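Local structure of CREG-like beta-barrel domain-containing protein (Agrobacterium tumefaciens, 3DNH) at residues A[76-79]-A[80-83]; A[177-180]-A[181-185]. The protein is of unknown function, but its CREG-like beta-barrel places it among relatives of the FMN-binding pyridoxamine 5'-phosphate oxidases. All coordinates share one frame; numbering follows the deposited sequence.

In the fold
Both interactions are first turns of helices, but they sit on opposite sides of the chain's centre, their own centres about 37 Å apart. Interaction 1 opens helix 78-85, which lies against strands 41-47, 54-63 and 144-157 of the closed antiparallel barrel and also meets the second subunit; nearly all its touching residues are buried. Interaction 2 opens helix 180-194, beyond the barrel strands in sequence, is partly exposed and touches no other chain. The chemistry follows the setting. In 76-83 a threonine at the N-cap makes a weak capping bond and an arginine-asparagine pair adds side-chain bonds, whereas in 177-185 an alanine holds the N-cap position and a water bridges the backbone.

Interaction 1 (A[76-79]-A[80-83]); sequences LTLH and ARNM
Arg81 N donates to Thr77 O over 2.9 Å, the first of three successive i to i+4 bonds that start helix 78-85. Asn82 N reaches Leu78 O at 2.8 Å, and Met83 N follows to His79 O. Among the side chains, Arg81 grips its neighbour side-on: NE and NH2 both donate to Asn82 OD1, Arg81 NH2 at 2.9 Å. The oxygen lies almost in the guanidinium plane, and the two donors come from the same face of the amide, which, with the bonds to the second subunit, restrains the rotation of the guanidinium. Bends at chi2 and chi3 bring the guanidinium alongside Asn82. Arg81 NH2 also bonds to Thr12 O of the second subunit, which places the pair at the dimer interface.

Thr77 is the N-cap. With chi1 at 68°, Thr77 OG1 sits between the backbone N and the carbonyl carbon and accepts a weak bond from Ala80 N at 3.4 Å; the same hydroxyl has a stronger partner in Ala74 O, at the end of strand 69-74. The cap therefore marks the turn from barrel strand into helix.

Thr77 OG1 also lies 3.0 Å above one face of the His79 ring, offset toward its rim. Farther along, the selenomethionine Met83 runs beside His79 and bends at chi3, bringing its methyl CE to 4.1 Å from His79 CD2, while both side chains pack on Thr46 of strand 41-47. On another flank Leu78 lies alongside Arg81, with Leu78 CD1 3.6 Å from Arg81 NH2, and rests on Tyr55.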
ATOM      1  N   LEU A  76     -10.469 -15.890  -9.786  1.00 41.99           N
ATOM      2  CA  LEU A  76     -10.790 -16.748  -8.638  1.00 43.68           C
ATOM      3  C   LEU A  76     -10.418 -16.125  -7.269  1.00 43.63           C
ATOM      4  O   LEU A  76     -10.149 -16.830  -6.312  1.00 44.67           O
ATOM      5  CB  LEU A  76     -10.183 -18.148  -8.843  1.00 44.01           C
ATOM      6  CG  LEU A  76     -10.477 -18.844 -10.185  1.00 46.05           C
ATOM      7  CD1 LEU A  76     -10.088 -20.343 -10.131  1.00 49.35           C
ATOM      8  CD2 LEU A  76     -11.958 -18.698 -10.644  1.00 48.89           C
ATOM      9  N   THR A  77     -10.398 -14.798  -7.196  1.00 43.11           N
ATOM     10  CA  THR A  77     -10.040 -14.112  -5.958  1.00 42.65           C
ATOM     11  C   THR A  77     -11.266 -13.484  -5.276  1.00 42.24           C
ATOM     12  O   THR A  77     -12.296 -13.180  -5.918  1.00 41.76           O
ATOM     13  CB  THR A  77      -8.942 -13.058  -6.151  1.00 42.39           C
ATOM     14  OG1 THR A  77      -9.445 -11.963  -6.934  1.00 44.12           O
ATOM     15  CG2 THR A  77      -7.683 -13.672  -6.796  1.00 41.79           C
ATOM     16  N   LEU A  78     -11.147 -13.321  -3.965  1.00 40.77           N
ATOM     17  CA  LEU A  78     -12.172 -12.674  -3.171  1.00 41.14           C
ATOM     18  C   LEU A  78     -12.534 -11.275  -3.678  1.00 40.66           C
ATOM     19  O   LEU A  78     -13.711 -10.955  -3.783  1.00 39.81           O
ATOM     20  CB  LEU A  78     -11.707 -12.600  -1.723  1.00 41.59           C
ATOM     21  CG  LEU A  78     -12.138 -13.644  -0.678  1.00 43.88           C
ATOM     22  CD1 LEU A  78     -13.177 -14.660  -1.159  1.00 45.72           C
ATOM     23  CD2 LEU A  78     -10.948 -14.337  -0.017  1.00 45.24           C
ATOM     24  N   HIS A  79     -11.540 -10.431  -3.982  1.00 39.75           N
ATOM     25  CA  HIS A  79     -11.887  -9.082  -4.439  1.00 39.95           C
ATOM     26  C   HIS A  79     -12.611  -9.124  -5.793  1.00 39.38           C
ATOM     27  O   HIS A  79     -13.594  -8.431  -5.967  1.00 40.18           O
ATOM     28  CB  HIS A  79     -10.694  -8.113  -4.451  1.00 39.44           C
ATOM     29  CG  HIS A  79      -9.472  -8.660  -5.117  1.00 39.43           C
ATOM     30  ND1 HIS A  79      -8.787  -9.759  -4.637  1.00 40.59           N
ATOM     31  CD2 HIS A  79      -8.786  -8.234  -6.202  1.00 41.59           C
ATOM     32  CE1 HIS A  79      -7.742  -9.998  -5.412  1.00 38.83           C
ATOM     33  NE2 HIS A  79      -7.719  -9.088  -6.373  1.00 39.75           N
ATOM     34  N   ALA A  80     -12.134  -9.942  -6.736  1.00 39.56           N
ATOM     35  CA  ALA A  80     -12.853 -10.160  -8.011  1.00 38.93           C
ATOM     36  C   ALA A  80     -14.311 -10.517  -7.763  1.00 38.55           C
ATOM     37  O   ALA A  80     -15.212  -9.878  -8.342  1.00 39.14           O
ATOM     38  CB  ALA A  80     -12.187 -11.234  -8.853  1.00 38.80           C
ATOM     39  N   ARG A  81     -14.535 -11.534  -6.905  1.00 37.66           N
ATOM     40  CA  ARG A  81     -15.860 -11.947  -6.489  1.00 37.31           C
ATOM     41  C   ARG A  81     -16.641 -10.760  -5.948  1.00 37.34           C
ATOM     42  O   ARG A  81     -17.793 -10.537  -6.365  1.00 36.32           O
ATOM     43  CB  ARG A  81     -15.788 -13.052  -5.412  1.00 36.74           C
ATOM     44  CG  ARG A  81     -17.108 -13.864  -5.121  1.00 37.11           C
ATOM     45  CD  ARG A  81     -18.057 -13.207  -4.083  1.00 38.08           C
ATOM     46  NE  ARG A  81     -17.316 -12.691  -2.914  1.00 40.43           N
ATOM     47  CZ  ARG A  81     -16.922 -13.425  -1.885  1.00 38.21           C
ATOM     48  NH1 ARG A  81     -17.210 -14.731  -1.839  1.00 37.01           N
ATOM     49  NH2 ARG A  81     -16.248 -12.858  -0.891  1.00 38.84           N
ATOM     50  N   ASN A  82     -16.041 -10.033  -4.999  1.00 37.06           N
ATOM     51  CA  ASN A  82     -16.746  -8.926  -4.331  1.00 38.46           C
ATOM     52  C   ASN A  82     -17.223  -7.919  -5.362  1.00 39.46           C
ATOM     53  O   ASN A  82     -18.405  -7.523  -5.360  1.00 39.42           O
ATOM     54  CB  ASN A  82     -15.878  -8.243  -3.261  1.00 38.83           C
ATOM     55  CG  ASN A  82     -15.640  -9.119  -2.047  1.00 37.97           C
ATOM     56  OD1 ASN A  82     -16.336 -10.104  -1.852  1.00 38.02           O
ATOM     57  ND2 ASN A  82     -14.626  -8.780  -1.235  1.00 33.92           N
HETATM   58  N   MSE A  83     -16.314  -7.559  -6.268  1.00 40.14           N
HETATM   59  CA  MSE A  83     -16.604  -6.642  -7.361  1.00 42.73           C
HETATM   60  C   MSE A  83     -17.698  -7.122  -8.340  1.00 43.11           C
HETATM   61  O   MSE A  83     -18.441  -6.302  -8.857  1.00 42.53           O
HETATM   62  CB  MSE A  83     -15.314  -6.282  -8.106  1.00 42.61           C
HETATM   63  CG  MSE A  83     -14.394  -5.367  -7.297  1.00 43.80           C
HETATM   64 SE   MSE A  83     -12.812  -4.749  -8.273  0.90 48.49          SE
HETATM   65  CE  MSE A  83     -11.760  -6.439  -8.334  1.00 41.87           C
TER

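Interaction 2 (A[177-180]-A[181-185]); sequences SGAE and ELMAA
Met183, a selenomethionine, meets Ala179 through the first two carbons of its side chain. Met183 CB is directed toward 177-180 and lies 3.7 Å from Ala179 O. The next atom, Met183 CG, comes closer, 3.4 Å from the same Ala179 O, and makes a looser apolar contact with the methyl CB of Ala179 at 4.4 Å. The first torsion accounts for this: chi1 of -62° sets CG beside the backbone N, whose own hydrogen is directed at Ala179 O. Bends at chi2 and chi3 then lead SE and CE away from Ala179, and the side chain packs on Pro65 and Pro221. Ala179 touches Pro221 too, so one proline of the turn between strands 215-220 and 223-227 is shared by both residues.

The backbone beneath this side chain is the first turn of helix 180-194. Ala179 occupies the N-cap position, but its methyl group offers no acceptor for the amides of the turn. Met183 N donates to Ala179 O over 3.0 Å, and Ala184 N donates to Glu180 O at 2.8 Å. A water adds a bridge at the start of the helix, donating to Gly178 O at 2.9 Å and accepting a longer bond from Glu181 N at 3.3 Å. Glu180 N, in contrast, is buried here without a partner in the model.

Flanking contacts are slighter. Leu182 CB approaches Ala179 O, and Ala184 CB lies 3.3 Å from Glu180 O. The Glu181 side chain bends at chi2, and its OE2 accepts from Leu244 N, tying the turn to the start of helix 244-254.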
ATOM      1  N   SER A 177      -9.804  16.442 -25.738  1.00 39.29           N
ATOM      2  CA  SER A 177     -10.515  17.285 -26.724  1.00 39.41           C
ATOM      3  C   SER A 177      -9.594  18.333 -27.265  1.00 38.81           C
ATOM      4  O   SER A 177      -8.868  18.950 -26.495  1.00 39.39           O
ATOM      5  CB  SER A 177     -11.653  18.031 -26.051  1.00 40.30           C
ATOM      6  OG  SER A 177     -12.399  17.135 -25.283  1.00 44.26           O
ATOM      7  N   GLY A 178      -9.605  18.542 -28.577  1.00 38.00           N
ATOM      8  CA  GLY A 178      -8.726  19.548 -29.187  1.00 36.90           C
ATOM      9  C   GLY A 178      -7.364  18.993 -29.562  1.00 36.94           C
ATOM     10  O   GLY A 178      -6.669  19.584 -30.378  1.00 36.75           O
ATOM     11  N   ALA A 179      -7.005  17.843 -28.993  1.00 35.74           N
ATOM     12  CA  ALA A 179      -5.687  17.191 -29.190  1.00 36.90           C
ATOM     13  C   ALA A 179      -5.705  15.894 -30.013  1.00 37.11           C
ATOM     14  O   ALA A 179      -4.739  15.139 -29.963  1.00 35.89           O
ATOM     15  CB  ALA A 179      -5.025  16.903 -27.838  1.00 34.41           C
ATOM     16  N   GLU A 180      -6.758  15.666 -30.807  1.00 38.00           N
ATOM     17  CA  GLU A 180      -6.833  14.431 -31.610  1.00 39.26           C
ATOM     18  C   GLU A 180      -5.615  14.194 -32.498  1.00 39.46           C
ATOM     19  O   GLU A 180      -5.197  13.055 -32.651  1.00 39.25           O
ATOM     20  CB  GLU A 180      -8.123  14.331 -32.436  1.00 40.40           C
ATOM     21  CG  GLU A 180      -8.814  15.643 -32.753  1.00 43.04           C
ATOM     22  CD  GLU A 180      -9.453  16.276 -31.528  1.00 44.81           C
ATOM     23  OE1 GLU A 180      -8.973  17.345 -31.121  1.00 45.64           O
ATOM     24  OE2 GLU A 180     -10.413  15.710 -30.963  1.00 47.96           O
ATOM     25  N   GLU A 181      -5.040  15.262 -33.073  1.00 39.61           N
ATOM     26  CA  GLU A 181      -3.810  15.131 -33.874  1.00 40.08           C
ATOM     27  C   GLU A 181      -2.634  14.521 -33.093  1.00 39.89           C
ATOM     28  O   GLU A 181      -1.984  13.576 -33.577  1.00 40.80           O
ATOM     29  CB  GLU A 181      -3.407  16.469 -34.527  1.00 40.11           C
ATOM     30  CG  GLU A 181      -1.877  16.601 -34.647  1.00 43.47           C
ATOM     31  CD  GLU A 181      -1.391  17.358 -35.867  1.00 46.41           C
ATOM     32  OE1 GLU A 181      -2.238  17.935 -36.590  1.00 50.62           O
ATOM     33  OE2 GLU A 181      -0.156  17.363 -36.100  1.00 46.82           O
ATOM     34  N   LEU A 182      -2.348  15.051 -31.899  1.00 39.48           N
ATOM     35  CA  LEU A 182      -1.321  14.461 -31.002  1.00 39.31           C
ATOM     36  C   LEU A 182      -1.630  13.008 -30.641  1.00 39.44           C
ATOM     37  O   LEU A 182      -0.755  12.137 -30.638  1.00 38.38           O
ATOM     38  CB  LEU A 182      -1.270  15.252 -29.689  1.00 39.30           C
ATOM     39  CG  LEU A 182      -0.298  14.723 -28.635  1.00 38.15           C
ATOM     40  CD1 LEU A 182       1.146  14.972 -29.061  1.00 33.34           C
ATOM     41  CD2 LEU A 182      -0.567  15.368 -27.267  1.00 40.22           C
HETATM   42  N   MSE A 183      -2.889  12.768 -30.299  1.00 38.84           N
HETATM   43  CA  MSE A 183      -3.307  11.449 -29.825  1.00 39.22           C
HETATM   44  C   MSE A 183      -3.249  10.435 -30.973  1.00 39.12           C
HETATM   45  O   MSE A 183      -2.902   9.280 -30.751  1.00 38.93           O
HETATM   46  CB  MSE A 183      -4.707  11.537 -29.182  1.00 39.28           C
HETATM   47  CG  MSE A 183      -4.772  12.467 -27.916  1.00 39.80           C
HETATM   48 SE   MSE A 183      -3.172  12.349 -26.695  0.80 50.03          SE
HETATM   49  CE  MSE A 183      -3.259  10.493 -26.108  1.00 43.54           C
ATOM     50  N   ALA A 184      -3.570  10.878 -32.194  1.00 38.66           N
ATOM     51  CA  ALA A 184      -3.379  10.042 -33.382  1.00 38.95           C
ATOM     52  C   ALA A 184      -1.889   9.687 -33.603  1.00 39.20           C
ATOM     53  O   ALA A 184      -1.582   8.668 -34.211  1.00 39.76           O
ATOM     54  CB  ALA A 184      -3.981  10.707 -34.628  1.00 38.72           C
ATOM     55  N   ALA A 185      -0.978  10.489 -33.073  1.00 39.12           N
ATOM     56  CA  ALA A 185       0.487  10.242 -33.251  1.00 39.14           C
ATOM     57  C   ALA A 185       1.204   9.754 -31.999  1.00 39.39           C
ATOM     58  O   ALA A 185       2.396   9.389 -32.054  1.00 38.95           O
ATOM     59  CB  ALA A 185       1.175  11.480 -33.784  1.00 38.99           C
TER
HETATM   60  O   HOH W   1      -5.200  18.480 -32.626  1.00 45.12           O